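Local coordinates for protein ribonucleoside triphosphate reductase (Lactobacillus leichmannii, PDB 1L1L) that catalyses the reduction of ribonucleoside triphosphates to deoxyribonucleoside triphosphates with vitamin B12 coenzyme, working as an allosterically regulated monomer, at residues Lys144-Pro149 against Phe239-Pro244; Ala17-His22 against Leu88-Gly93; Gly492-Phe497 against Val507-Lys512; Asp256-Gly261 against Gly269-Pro274. One frame throughout, in Å; residues are numbered along the deposited sequence.

Interaction 1. Residues Lys144-Pro149 against Phe239-Pro244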
loop_
_atom_site.group_PDB
_atom_site.type_symbol
_atom_site.label_atom_id
_atom_site.label_comp_id
_atom_site.label_asym_id
_atom_site.label_seq_id
_atom_site.Cartn_x
_atom_site.Cartn_y
_atom_site.Cartn_z
ATOM N N LYS A 144 -21.687 -20.021 -4.442
ATOM C CA LYS A 144 -21.266 -19.078 -3.410
ATOM C C LYS A 144 -20.781 -19.771 -2.138
ATOM O O LYS A 144 -21.372 -20.755 -1.691
ATOM C CB LYS A 144 -22.419 -18.129 -3.066
ATOM C CG LYS A 144 -22.858 -17.247 -4.222
ATOM C CD LYS A 144 -23.808 -16.154 -3.750
ATOM C CE LYS A 144 -24.198 -15.229 -4.886
ATOM N NZ LYS A 144 -24.974 -14.058 -4.389
ATOM N N ALA A 145 -19.705 -19.244 -1.559
ATOM C CA ALA A 145 -19.129 -19.808 -0.349
ATOM C C ALA A 145 -18.732 -18.722 0.638
ATOM O O ALA A 145 -18.276 -17.648 0.246
ATOM C CB ALA A 145 -17.916 -20.654 -0.698
ATOM N N VAL A 146 -18.903 -19.010 1.921
ATOM C CA VAL A 146 -18.558 -18.067 2.972
ATOM C C VAL A 146 -17.062 -17.758 2.991
ATOM O O VAL A 146 -16.653 -16.664 3.376
ATOM C CB VAL A 146 -18.953 -18.618 4.348
ATOM C CG1 VAL A 146 -18.467 -17.693 5.443
ATOM C CG2 VAL A 146 -20.463 -18.784 4.418
ATOM N N SER A 147 -16.259 -18.726 2.563
ATOM C CA SER A 147 -14.805 -18.592 2.556
ATOM C C SER A 147 -14.215 -17.736 1.432
ATOM O O SER A 147 -13.082 -17.278 1.540
ATOM C CB SER A 147 -14.167 -19.982 2.483
ATOM O OG SER A 147 -14.431 -20.571 1.219
ATOM N N MET A 148 -14.970 -17.518 0.360
ATOM C CA MET A 148 -14.451 -16.754 -0.769
ATOM C C MET A 148 -13.728 -15.430 -0.448
ATOM O O MET A 148 -12.543 -15.285 -0.751
ATOM C CB MET A 148 -15.561 -16.511 -1.796
ATOM C CG MET A 148 -15.075 -15.928 -3.126
ATOM S SD MET A 148 -14.521 -14.186 -2.998
ATOM C CE MET A 148 -14.224 -13.778 -4.753
ATOM N N PRO A 149 -14.421 -14.453 0.161
ATOM C CA PRO A 149 -13.755 -13.178 0.472
ATOM C C PRO A 149 -12.510 -13.303 1.334
ATOM O O PRO A 149 -11.584 -12.492 1.220
ATOM C CB PRO A 149 -14.852 -12.365 1.157
ATOM C CG PRO A 149 -15.694 -13.434 1.816
ATOM C CD PRO A 149 -15.780 -14.479 0.727
ATOM N N PHE A 239 -20.606 -24.367 7.593
ATOM C CA PHE A 239 -21.897 -24.042 6.993
ATOM C C PHE A 239 -22.500 -25.158 6.142
ATOM O O PHE A 239 -21.876 -25.665 5.206
ATOM C CB PHE A 239 -21.765 -22.757 6.161
ATOM C CG PHE A 239 -21.116 -21.619 6.911
ATOM C CD1 PHE A 239 -19.733 -21.588 7.103
ATOM C CD2 PHE A 239 -21.890 -20.605 7.471
ATOM C CE1 PHE A 239 -19.134 -20.568 7.844
ATOM C CE2 PHE A 239 -21.302 -19.581 8.215
ATOM C CZ PHE A 239 -19.923 -19.562 8.403
ATOM N N ALA A 240 -23.734 -25.526 6.471
ATOM C CA ALA A 240 -24.438 -26.593 5.767
ATOM C C ALA A 240 -24.434 -26.464 4.247
ATOM O O ALA A 240 -24.330 -27.461 3.539
ATOM C CB ALA A 240 -25.875 -26.681 6.274
ATOM N N GLN A 241 -24.550 -25.237 3.748
ATOM C CA GLN A 241 -24.578 -24.985 2.308
ATOM C C GLN A 241 -23.373 -25.571 1.577
ATOM O O GLN A 241 -23.463 -25.931 0.400
ATOM C CB GLN A 241 -24.632 -23.480 2.051
ATOM C CG GLN A 241 -23.363 -22.749 2.466
ATOM C CD GLN A 241 -23.478 -21.248 2.304
ATOM O OE1 GLN A 241 -24.224 -20.593 3.029
ATOM N NE2 GLN A 241 -22.742 -20.695 1.343
ATOM N N THR A 242 -22.245 -25.652 2.274
ATOM C CA THR A 242 -21.016 -26.184 1.693
ATOM C C THR A 242 -20.508 -27.368 2.506
ATOM O O THR A 242 -19.302 -27.601 2.595
ATOM C CB THR A 242 -19.910 -25.103 1.641
ATOM O OG1 THR A 242 -19.806 -24.464 2.917
ATOM C CG2 THR A 242 -20.231 -24.063 0.589
ATOM N N ASN A 243 -21.440 -28.109 3.098
ATOM C CA ASN A 243 -21.111 -29.276 3.907
ATOM C C ASN A 243 -22.348 -30.156 4.094
ATOM O O ASN A 243 -22.849 -30.326 5.211
ATOM C CB ASN A 243 -20.575 -28.846 5.273
ATOM C CG ASN A 243 -20.077 -30.019 6.096
ATOM O OD1 ASN A 243 -20.068 -31.163 5.628
ATOM N ND2 ASN A 243 -19.655 -29.745 7.323
ATOM N N PRO A 244 -22.860 -30.726 2.994
ATOM C CA PRO A 244 -24.043 -31.588 3.058
ATOM C C PRO A 244 -23.910 -32.757 4.038
ATOM O O PRO A 244 -24.819 -33.017 4.825
ATOM C CB PRO A 244 -24.216 -32.043 1.605
ATOM C CG PRO A 244 -22.815 -31.969 1.045
ATOM C CD PRO A 244 -22.322 -30.672 1.622
HETATM O O HOH W 1 -19.468 -21.677 2.843
#

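Interaction 2. Residues Ala17-His22 against Leu88-Gly93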
loop_
_atom_site.group_PDB
_atom_site.type_symbol
_atom_site.label_atom_id
_atom_site.label_comp_id
_atom_site.label_asym_id
_atom_site.label_seq_id
_atom_site.Cartn_x
_atom_site.Cartn_y
_atom_site.Cartn_z
ATOM N N ALA A 17 25.310 8.987 -19.041
ATOM C CA ALA A 17 26.302 10.018 -19.306
ATOM C C ALA A 17 25.738 11.424 -19.179
ATOM O O ALA A 17 26.450 12.342 -18.777
ATOM C CB ALA A 17 26.899 9.818 -20.702
ATOM N N SER A 18 24.458 11.589 -19.498
ATOM C CA SER A 18 23.818 12.908 -19.455
ATOM C C SER A 18 22.784 13.124 -18.348
ATOM O O SER A 18 22.376 14.265 -18.083
ATOM C CB SER A 18 23.156 13.187 -20.801
ATOM O OG SER A 18 22.241 12.152 -21.122
ATOM N N VAL A 19 22.347 12.041 -17.712
ATOM C CA VAL A 19 21.357 12.165 -16.648
ATOM C C VAL A 19 21.923 11.765 -15.293
ATOM O O VAL A 19 22.489 10.689 -15.138
ATOM C CB VAL A 19 20.109 11.303 -16.937
ATOM C CG1 VAL A 19 19.118 11.415 -15.779
ATOM C CG2 VAL A 19 19.455 11.754 -18.231
ATOM N N LYS A 20 21.767 12.658 -14.325
ATOM C CA LYS A 20 22.226 12.435 -12.963
ATOM C C LYS A 20 20.989 12.182 -12.093
ATOM O O LYS A 20 20.168 13.086 -11.903
ATOM C CB LYS A 20 22.965 13.671 -12.451
ATOM C CG LYS A 20 23.345 13.613 -10.976
ATOM C CD LYS A 20 23.901 14.946 -10.486
ATOM C CE LYS A 20 24.295 14.874 -9.017
ATOM N NZ LYS A 20 24.790 16.185 -8.504
ATOM N N PRO A 21 20.838 10.950 -11.569
ATOM C CA PRO A 21 19.685 10.622 -10.721
ATOM C C PRO A 21 19.579 11.617 -9.584
ATOM O O PRO A 21 20.572 11.900 -8.916
ATOM C CB PRO A 21 20.010 9.216 -10.224
ATOM C CG PRO A 21 20.800 8.634 -11.370
ATOM C CD PRO A 21 21.718 9.779 -11.729
ATOM N N HIS A 22 18.381 12.154 -9.374
ATOM C CA HIS A 22 18.149 13.124 -8.316
ATOM C C HIS A 22 17.914 12.395 -6.989
ATOM O O HIS A 22 16.800 12.384 -6.465
ATOM C CB HIS A 22 16.930 13.988 -8.671
ATOM C CG HIS A 22 16.717 15.154 -7.759
ATOM N ND1 HIS A 22 16.239 15.019 -6.473
ATOM C CD2 HIS A 22 16.890 16.481 -7.958
ATOM C CE1 HIS A 22 16.122 16.212 -5.921
ATOM N NE2 HIS A 22 16.510 17.118 -6.801
ATOM N N LEU A 88 13.176 9.224 -17.691
ATOM C CA LEU A 88 12.356 9.866 -16.670
ATOM C C LEU A 88 12.547 9.244 -15.285
ATOM O O LEU A 88 12.786 9.952 -14.302
ATOM C CB LEU A 88 10.879 9.765 -17.056
ATOM C CG LEU A 88 9.877 10.293 -16.030
ATOM C CD1 LEU A 88 10.097 11.778 -15.784
ATOM C CD2 LEU A 88 8.465 10.032 -16.538
ATOM N N ILE A 89 12.439 7.923 -15.232
ATOM C CA ILE A 89 12.574 7.180 -13.983
ATOM C C ILE A 89 14.006 7.174 -13.476
ATOM O O ILE A 89 14.243 7.371 -12.289
ATOM C CB ILE A 89 12.083 5.728 -14.155
ATOM C CG1 ILE A 89 10.603 5.738 -14.566
ATOM C CG2 ILE A 89 12.261 4.948 -12.844
ATOM C CD1 ILE A 89 10.080 4.391 -14.991
ATOM N N TYR A 90 14.964 6.954 -14.372
ATOM C CA TYR A 90 16.377 6.941 -13.980
ATOM C C TYR A 90 16.732 8.226 -13.262
ATOM O O TYR A 90 17.527 8.219 -12.316
ATOM C CB TYR A 90 17.284 6.802 -15.215
ATOM C CG TYR A 90 18.766 6.742 -14.904
ATOM C CD1 TYR A 90 19.347 5.587 -14.378
ATOM C CD2 TYR A 90 19.589 7.851 -15.115
ATOM C CE1 TYR A 90 20.714 5.538 -14.070
ATOM C CE2 TYR A 90 20.952 7.814 -14.808
ATOM C CZ TYR A 90 21.503 6.661 -14.287
ATOM O OH TYR A 90 22.841 6.641 -13.963
ATOM N N GLY A 91 16.161 9.331 -13.738
ATOM C CA GLY A 91 16.422 10.631 -13.154
ATOM C C GLY A 91 15.619 10.891 -11.892
ATOM O O GLY A 91 15.815 11.906 -11.220
ATOM N N LEU A 92 14.700 9.980 -11.587
ATOM C CA LEU A 92 13.862 10.086 -10.392
ATOM C C LEU A 92 12.844 11.219 -10.423
ATOM O O LEU A 92 12.368 11.666 -9.376
ATOM C CB LEU A 92 14.744 10.200 -9.144
ATOM C CG LEU A 92 15.479 8.900 -8.797
ATOM C CD1 LEU A 92 16.447 9.135 -7.642
ATOM C CD2 LEU A 92 14.458 7.811 -8.429
ATOM N N GLY A 93 12.499 11.680 -11.623
ATOM C CA GLY A 93 11.514 12.737 -11.744
ATOM C C GLY A 93 10.122 12.151 -11.575
ATOM O O GLY A 93 9.149 12.868 -11.357
HETATM O O HOH W 2 24.412 9.105 -13.993
#

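Interaction 3. Residues Gly492-Phe497 against Val507-Lys512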
loop_
_atom_site.group_PDB
_atom_site.type_symbol
_atom_site.label_atom_id
_atom_site.label_comp_id
_atom_site.label_asym_id
_atom_site.label_seq_id
_atom_site.Cartn_x
_atom_site.Cartn_y
_atom_site.Cartn_z
ATOM N N GLY A 492 -4.719 31.845 3.480
ATOM C CA GLY A 492 -5.427 32.395 4.626
ATOM C C GLY A 492 -6.864 31.910 4.716
ATOM O O GLY A 492 -7.286 31.034 3.955
ATOM N N PHE A 493 -7.620 32.478 5.650
ATOM C CA PHE A 493 -9.015 32.098 5.830
ATOM C C PHE A 493 -9.940 33.309 5.880
ATOM O O PHE A 493 -9.589 34.351 6.439
ATOM C CB PHE A 493 -9.195 31.288 7.123
ATOM C CG PHE A 493 -8.507 29.950 7.112
ATOM C CD1 PHE A 493 -7.127 29.856 7.264
ATOM C CD2 PHE A 493 -9.243 28.779 6.945
ATOM C CE1 PHE A 493 -6.491 28.619 7.251
ATOM C CE2 PHE A 493 -8.613 27.533 6.931
ATOM C CZ PHE A 493 -7.240 27.452 7.084
ATOM N N LYS A 494 -11.127 33.165 5.299
ATOM C CA LYS A 494 -12.120 34.238 5.309
ATOM C C LYS A 494 -13.382 33.717 5.998
ATOM O O LYS A 494 -13.613 32.509 6.037
ATOM C CB LYS A 494 -12.447 34.687 3.879
ATOM C CG LYS A 494 -13.243 33.692 3.060
ATOM C CD LYS A 494 -13.621 34.276 1.703
ATOM C CE LYS A 494 -14.448 33.289 0.881
ATOM N NZ LYS A 494 -14.759 33.804 -0.493
ATOM N N ASP A 495 -14.189 34.619 6.553
ATOM C CA ASP A 495 -15.424 34.225 7.235
ATOM C C ASP A 495 -16.449 33.688 6.245
ATOM O O ASP A 495 -16.396 33.992 5.052
ATOM C CB ASP A 495 -16.035 35.415 7.991
ATOM C CG ASP A 495 -15.324 35.709 9.301
ATOM O OD1 ASP A 495 -15.656 36.733 9.943
ATOM O OD2 ASP A 495 -14.443 34.915 9.696
ATOM N N ASP A 496 -17.385 32.887 6.752
ATOM C CA ASP A 496 -18.435 32.307 5.924
ATOM C C ASP A 496 -19.356 31.467 6.794
ATOM O O ASP A 496 -19.180 31.406 8.009
ATOM C CB ASP A 496 -17.824 31.444 4.823
ATOM C CG ASP A 496 -18.750 31.276 3.638
ATOM O OD1 ASP A 496 -18.311 30.701 2.619
ATOM O OD2 ASP A 496 -19.916 31.717 3.722
ATOM N N PHE A 497 -20.339 30.820 6.176
ATOM C CA PHE A 497 -21.284 30.006 6.934
ATOM C C PHE A 497 -21.558 28.659 6.276
ATOM O O PHE A 497 -21.461 28.523 5.056
ATOM C CB PHE A 497 -22.603 30.772 7.121
ATOM C CG PHE A 497 -22.419 32.178 7.627
ATOM C CD1 PHE A 497 -22.014 33.194 6.764
ATOM C CD2 PHE A 497 -22.617 32.480 8.967
ATOM C CE1 PHE A 497 -21.808 34.491 7.230
ATOM C CE2 PHE A 497 -22.414 33.773 9.446
ATOM C CZ PHE A 497 -22.009 34.779 8.575
ATOM N N VAL A 507 -13.396 29.538 6.213
ATOM C CA VAL A 507 -13.119 28.839 4.969
ATOM C C VAL A 507 -11.742 29.275 4.477
ATOM O O VAL A 507 -11.324 30.417 4.689
ATOM C CB VAL A 507 -14.186 29.153 3.901
ATOM C CG1 VAL A 507 -13.789 28.546 2.565
ATOM C CG2 VAL A 507 -15.527 28.596 4.345
ATOM N N PRO A 508 -11.012 28.361 3.822
ATOM C CA PRO A 508 -9.677 28.667 3.311
ATOM C C PRO A 508 -9.671 29.461 2.013
ATOM O O PRO A 508 -10.600 29.373 1.213
ATOM C CB PRO A 508 -9.072 27.283 3.121
ATOM C CG PRO A 508 -10.266 26.487 2.652
ATOM C CD PRO A 508 -11.325 26.928 3.641
ATOM N N VAL A 509 -8.616 30.245 1.819
ATOM C CA VAL A 509 -8.438 31.017 0.593
ATOM C C VAL A 509 -7.250 30.355 -0.090
ATOM O O VAL A 509 -6.144 30.318 0.456
ATOM C CB VAL A 509 -8.104 32.495 0.881
ATOM C CG1 VAL A 509 -8.013 33.271 -0.426
ATOM C CG2 VAL A 509 -9.160 33.099 1.777
ATOM N N TYR A 510 -7.486 29.810 -1.277
ATOM C CA TYR A 510 -6.442 29.127 -2.017
ATOM C C TYR A 510 -5.745 30.034 -3.008
ATOM O O TYR A 510 -6.354 30.948 -3.574
ATOM C CB TYR A 510 -7.020 27.948 -2.792
ATOM C CG TYR A 510 -7.649 26.886 -1.937
ATOM C CD1 TYR A 510 -6.914 26.234 -0.943
ATOM C CD2 TYR A 510 -8.981 26.513 -2.134
ATOM C CE1 TYR A 510 -7.498 25.226 -0.166
ATOM C CE2 TYR A 510 -9.568 25.517 -1.372
ATOM C CZ TYR A 510 -8.824 24.875 -0.392
ATOM O OH TYR A 510 -9.408 23.874 0.345
ATOM N N ASP A 511 -4.465 29.754 -3.228
ATOM C CA ASP A 511 -3.677 30.510 -4.173
ATOM C C ASP A 511 -4.179 30.039 -5.536
ATOM O O ASP A 511 -3.898 28.918 -5.952
ATOM C CB ASP A 511 -2.196 30.179 -3.997
ATOM C CG ASP A 511 -1.297 31.172 -4.690
ATOM O OD1 ASP A 511 -1.410 31.311 -5.931
ATOM O OD2 ASP A 511 -0.483 31.814 -3.991
ATOM N N LYS A 512 -4.938 30.897 -6.213
ATOM C CA LYS A 512 -5.518 30.581 -7.515
ATOM C C LYS A 512 -4.517 30.089 -8.560
ATOM O O LYS A 512 -4.906 29.471 -9.557
ATOM C CB LYS A 512 -6.283 31.803 -8.043
ATOM C CG LYS A 512 -7.393 32.276 -7.100
ATOM C CD LYS A 512 -8.220 33.437 -7.670
ATOM C CE LYS A 512 -7.452 34.763 -7.704
ATOM N NZ LYS A 512 -6.360 34.806 -8.733
#

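Interaction 4. Residues Asp256-Gly261 against Gly269-Pro274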
loop_
_atom_site.group_PDB
_atom_site.type_symbol
_atom_site.label_atom_id
_atom_site.label_comp_id
_atom_site.label_asym_id
_atom_site.label_seq_id
_atom_site.Cartn_x
_atom_site.Cartn_y
_atom_site.Cartn_z
ATOM N N ASP A 256 4.083 -31.291 4.833
ATOM C CA ASP A 256 4.851 -30.896 3.649
ATOM C C ASP A 256 5.228 -29.428 3.601
ATOM O O ASP A 256 6.051 -29.021 2.781
ATOM C CB ASP A 256 4.084 -31.247 2.374
ATOM C CG ASP A 256 4.018 -32.740 2.135
ATOM O OD1 ASP A 256 5.014 -33.421 2.452
ATOM O OD2 ASP A 256 2.981 -33.229 1.628
ATOM N N ILE A 257 4.626 -28.620 4.467
ATOM C CA ILE A 257 4.943 -27.201 4.466
ATOM C C ILE A 257 6.427 -26.994 4.763
ATOM O O ILE A 257 6.959 -27.546 5.725
ATOM C CB ILE A 257 4.104 -26.436 5.507
ATOM C CG1 ILE A 257 2.618 -26.711 5.270
ATOM C CG2 ILE A 257 4.385 -24.949 5.407
ATOM C CD1 ILE A 257 2.161 -26.440 3.859
ATOM N N ARG A 258 7.087 -26.197 3.926
ATOM C CA ARG A 258 8.514 -25.925 4.089
ATOM C C ARG A 258 8.808 -25.198 5.394
ATOM O O ARG A 258 8.047 -24.337 5.829
ATOM C CB ARG A 258 9.036 -25.088 2.915
ATOM C CG ARG A 258 8.610 -23.631 2.957
ATOM C CD ARG A 258 8.890 -22.928 1.638
ATOM N NE ARG A 258 8.212 -23.594 0.534
ATOM C CZ ARG A 258 8.090 -23.085 -0.687
ATOM N NH1 ARG A 258 8.603 -21.893 -0.969
ATOM N NH2 ARG A 258 7.457 -23.770 -1.627
ATOM N N PRO A 259 9.943 -25.520 6.021
ATOM C CA PRO A 259 10.374 -24.920 7.283
ATOM C C PRO A 259 10.729 -23.442 7.215
ATOM O O PRO A 259 10.811 -22.847 6.143
ATOM C CB PRO A 259 11.567 -25.781 7.675
ATOM C CG PRO A 259 12.173 -26.115 6.340
ATOM C CD PRO A 259 10.944 -26.485 5.533
ATOM N N TYR A 260 10.940 -22.862 8.390
ATOM C CA TYR A 260 11.288 -21.459 8.520
ATOM C C TYR A 260 12.656 -21.159 7.910
ATOM O O TYR A 260 13.618 -21.897 8.120
ATOM C CB TYR A 260 11.254 -21.079 10.004
ATOM C CG TYR A 260 11.893 -19.753 10.342
ATOM C CD1 TYR A 260 13.273 -19.647 10.506
ATOM C CD2 TYR A 260 11.117 -18.609 10.525
ATOM C CE1 TYR A 260 13.865 -18.442 10.846
ATOM C CE2 TYR A 260 11.702 -17.394 10.865
ATOM C CZ TYR A 260 13.076 -17.319 11.027
ATOM O OH TYR A 260 13.667 -16.127 11.380
ATOM N N GLY A 261 12.735 -20.071 7.155
ATOM C CA GLY A 261 13.993 -19.702 6.537
ATOM C C GLY A 261 14.134 -20.292 5.150
ATOM O O GLY A 261 15.008 -19.890 4.382
ATOM N N GLY A 269 12.939 -12.126 1.307
ATOM C CA GLY A 269 12.881 -12.864 2.557
ATOM C C GLY A 269 12.659 -14.351 2.346
ATOM O O GLY A 269 12.609 -14.824 1.207
ATOM N N THR A 270 12.515 -15.089 3.442
ATOM C CA THR A 270 12.314 -16.528 3.375
ATOM C C THR A 270 10.974 -16.974 3.959
ATOM O O THR A 270 10.119 -16.147 4.280
ATOM C CB THR A 270 13.456 -17.260 4.099
ATOM O OG1 THR A 270 13.626 -16.702 5.407
ATOM C CG2 THR A 270 14.765 -17.116 3.316
ATOM N N ALA A 271 10.797 -18.287 4.089
ATOM C CA ALA A 271 9.561 -18.852 4.619
ATOM C C ALA A 271 9.455 -18.696 6.139
ATOM O O ALA A 271 10.452 -18.521 6.838
ATOM C CB ALA A 271 9.458 -20.325 4.236
ATOM N N SER A 272 8.231 -18.762 6.644
ATOM C CA SER A 272 7.993 -18.618 8.080
ATOM C C SER A 272 7.811 -19.971 8.766
ATOM O O SER A 272 7.889 -20.076 9.997
ATOM C CB SER A 272 6.734 -17.789 8.299
ATOM O OG SER A 272 5.627 -18.445 7.705
ATOM N N GLY A 273 7.577 -21.009 7.972
ATOM C CA GLY A 273 7.336 -22.317 8.549
ATOM C C GLY A 273 5.826 -22.417 8.687
ATOM O O GLY A 273 5.138 -21.417 8.494
ATOM N N PRO A 274 5.276 -23.586 9.028
ATOM C CA PRO A 274 3.825 -23.729 9.161
ATOM C C PRO A 274 3.267 -23.225 10.490
ATOM O O PRO A 274 2.056 -23.111 10.647
ATOM C CB PRO A 274 3.629 -25.227 9.003
ATOM C CG PRO A 274 4.823 -25.761 9.763
ATOM C CD PRO A 274 5.959 -24.867 9.297
HETATM O O HOH W 3 6.523 -22.264 5.267
#

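Interaction 1. Residues Lys144-Pro149 against Phe239-Pro244
Val146 lays its CG2 methyl squarely over one face of the Phe239 ring, 3.7 Å from the centroid and 7° off the ring normal, a textbook CH-pi contact. The valine occupies the first inner position of the type I beta turn Ala145-Met148, which carries the chain from strand 144-145 into helix 148-158. Phe239 lies in the loop after helix 224-236, just ahead of the short 3-10 segment 240-241 and within the insertion domain of B12-dependent ribonucleotide reductases. Because CG1 stands anti to the backbone N (chi1 174°), CG2 can settle over the ring centre while CG1 reaches toward its rim, 3.8 Å from Phe239 CZ. A branched residue suits this place, since both methyls use the flat ring, and the two side chains cross at about a right angle.

Polar groups lie beside this apolar pair. A water accepts the N-H of Val146 at 2.9 Å and donates to Thr242 OG1 at 2.8 Å, so it bridges Val146 and Thr242, which do not bond each other directly. Threonine fits because its hydroxyl can take this proton and also bond to Asp236 O, at the end of helix 224-236; Asp236 OD2 in turn bonds Ser147 OG in the turn. At the exposed side Gln241, extended beyond CG, brings its amide NE2 within 3.3 Å of Lys144 O, but the N-H points off line and the bond is weak. The loop keeps its own shape through Thr242 N bonded to Phe239 O. The other branch of Thr242, CG2, lies 4.3 Å from Ala145 CB.

Interaction 2. Residues Ala17-His22 against Leu88-Gly93
The carbonyl oxygen of Gly91 is gripped twice: by His22 N at 3.2 Å, with a fairly straight N-H (163°), and by the side-chain NE2 of Gln432. The His22 donor stands well above the carbonyl plane. Gly91 lies where the chain comes off helix 72-90 in a Schellman motif: Leu92 has positive phi, while Gly93 N bonds Leu88 O and Leu92 N bonds Ile89 O. Against this end packs the chain that leaves helix 9-18.

Tyr90 holds the centre. Its CG lies anti to the backbone N (chi1 -178°), which carries the ring out to the Val19-Pro21 backbone. Pro21 CG sits over one face, 3.8 Å from the centroid and displaced toward the rim; the rigid, aliphatic proline ring suits a face-on contact. At the ring edge, in plane, Val19 O comes to 3.3 Å from Tyr90 CE2, and a water donates to Val19 O at 2.7 Å while also bonding Tyr90 OH. Trp48 of helix 48-60 stacks with Tyr90 and donates to its backbone O. Gly91, lacking a side chain, lets Val19 CG1 come within 3.8 Å of its CA.

Two carbonyls thus contrast: Gly91 O is held by two donors, whereas His22 O, 3.5 Å from the apolar Leu92 CD1, is buried with no hydrogen-bond partner in the model, which probably costs some stability.

Interaction 3. Residues Gly492-Phe497 against Val507-Lys512
Phe493 leans across Pro508, and its CB, CG and the CD2-CE2 side of the ring meet Val507 and Pro508. Phe493 CB lies 3.3 Å from Val507 O; CG and CD2 stay beside the same carbonyl, which meets the ring obliquely; CE2, farther out, comes to 3.8 Å from Pro508 CB. With CG anti to the carbonyl carbon (chi1 -66°), the ring is directed toward the neighbouring strand. The two residues form an antiparallel non-hydrogen-bonded pair of the beta hairpin 490-497/504-510, a place that suits proline, which has no N-H to offer.

The adjoining pair, Lys494 with Val507, is hydrogen-bonded: Lys494 N reaches Val507 O at 2.8 Å, and Val507 N returns a bond to Lys494 O at 3.0 Å. Val507 O also receives a CA-H contact from Phe493 CA, at 3.1 Å. The two short strand segments run at 131° to each other, well short of 180°. Gly492 adopts backbone angles that a side chain would not tolerate, and its O accepts Val509 N.

On the face bearing Val507, its CG2 touches Asp496 CB at 3.7 Å. Asp496 OD2 takes the N-H of Phe497 from above the carboxylate plane. Pro508 also touches Ala633 of helix 628-641, so the hairpin rests on the protein body. Backbone hydrogen bonds set the register, while side chains add apolar contact and a charge pair, Asp495 with Lys506.

Interaction 4. Residues Asp256-Gly261 against Gly269-Pro274
Ile257 and Pro274 lie alongside each other, pointing opposite ways, with Ile257 CG2 3.7 Å from Pro274 CB. They close one end of a contact between two irregular runs of the long loop that links strand 249-253 to helix 275-289, here heading 143° apart. Both belong to the insertion domain, and Trp227 of helix 224-236 touches Ile257 as well.

Next along, Arg258 lies across Ala271, its CG 3.6 Å from Ala271 CB. The chain bends at chi3 (58°), sending the head group to Asp222, with which NE forms a salt bridge; its aliphatic part is left to pack on the alanine, whose small methyl fits close to Pro259 O.

Tyr260 turns its ring edge to the partner: Ser272 O lies in the ring plane, 3.6 Å from Tyr260 CD2. Beside it Gly261 N bonds Ala271 O at 2.8 Å, almost perfectly straight (177°), though from above the carbonyl plane. Gly261 and Gly273 both have positive phi, at angles where a CB would jam against the preceding carbonyl O. Gly273 CA makes a CA-H...O contact with Arg258 O at 3.5 Å.

A water donates to Arg258 O at 2.6 Å and weakly accepts from Gly273 N. With one direct backbone bond, this water and two CA-H...O contacts, the two runs are joined without regular sheet pairing, so their closeness probably depends on Gly261, Ala271 and Gly273.

Along the chain interaction 2 lies wholly first, then interaction 1, interaction 4 and interaction 3. Interactions 1 and 4 are the nearest pair, their centres about 29 Å apart; interaction 4 lies in the insertion domain, as does the 239-244 side of interaction 1, and both touch helix 224-236. Interaction 2 belongs instead to the ribonucleotide reductase alpha domain, and its centre lies about 53 Å from that of interaction 1, on the opposite side of the chain's centre. Interaction 3 is a surface hairpin, its centre about 57 Å from that of interaction 4. None of the four touches another. They lie in separate parts of this alpha-beta barrel protein, 24 to 33 Å from the chain's centre, the insertion domain probably helping this monomer to mimic a dimer.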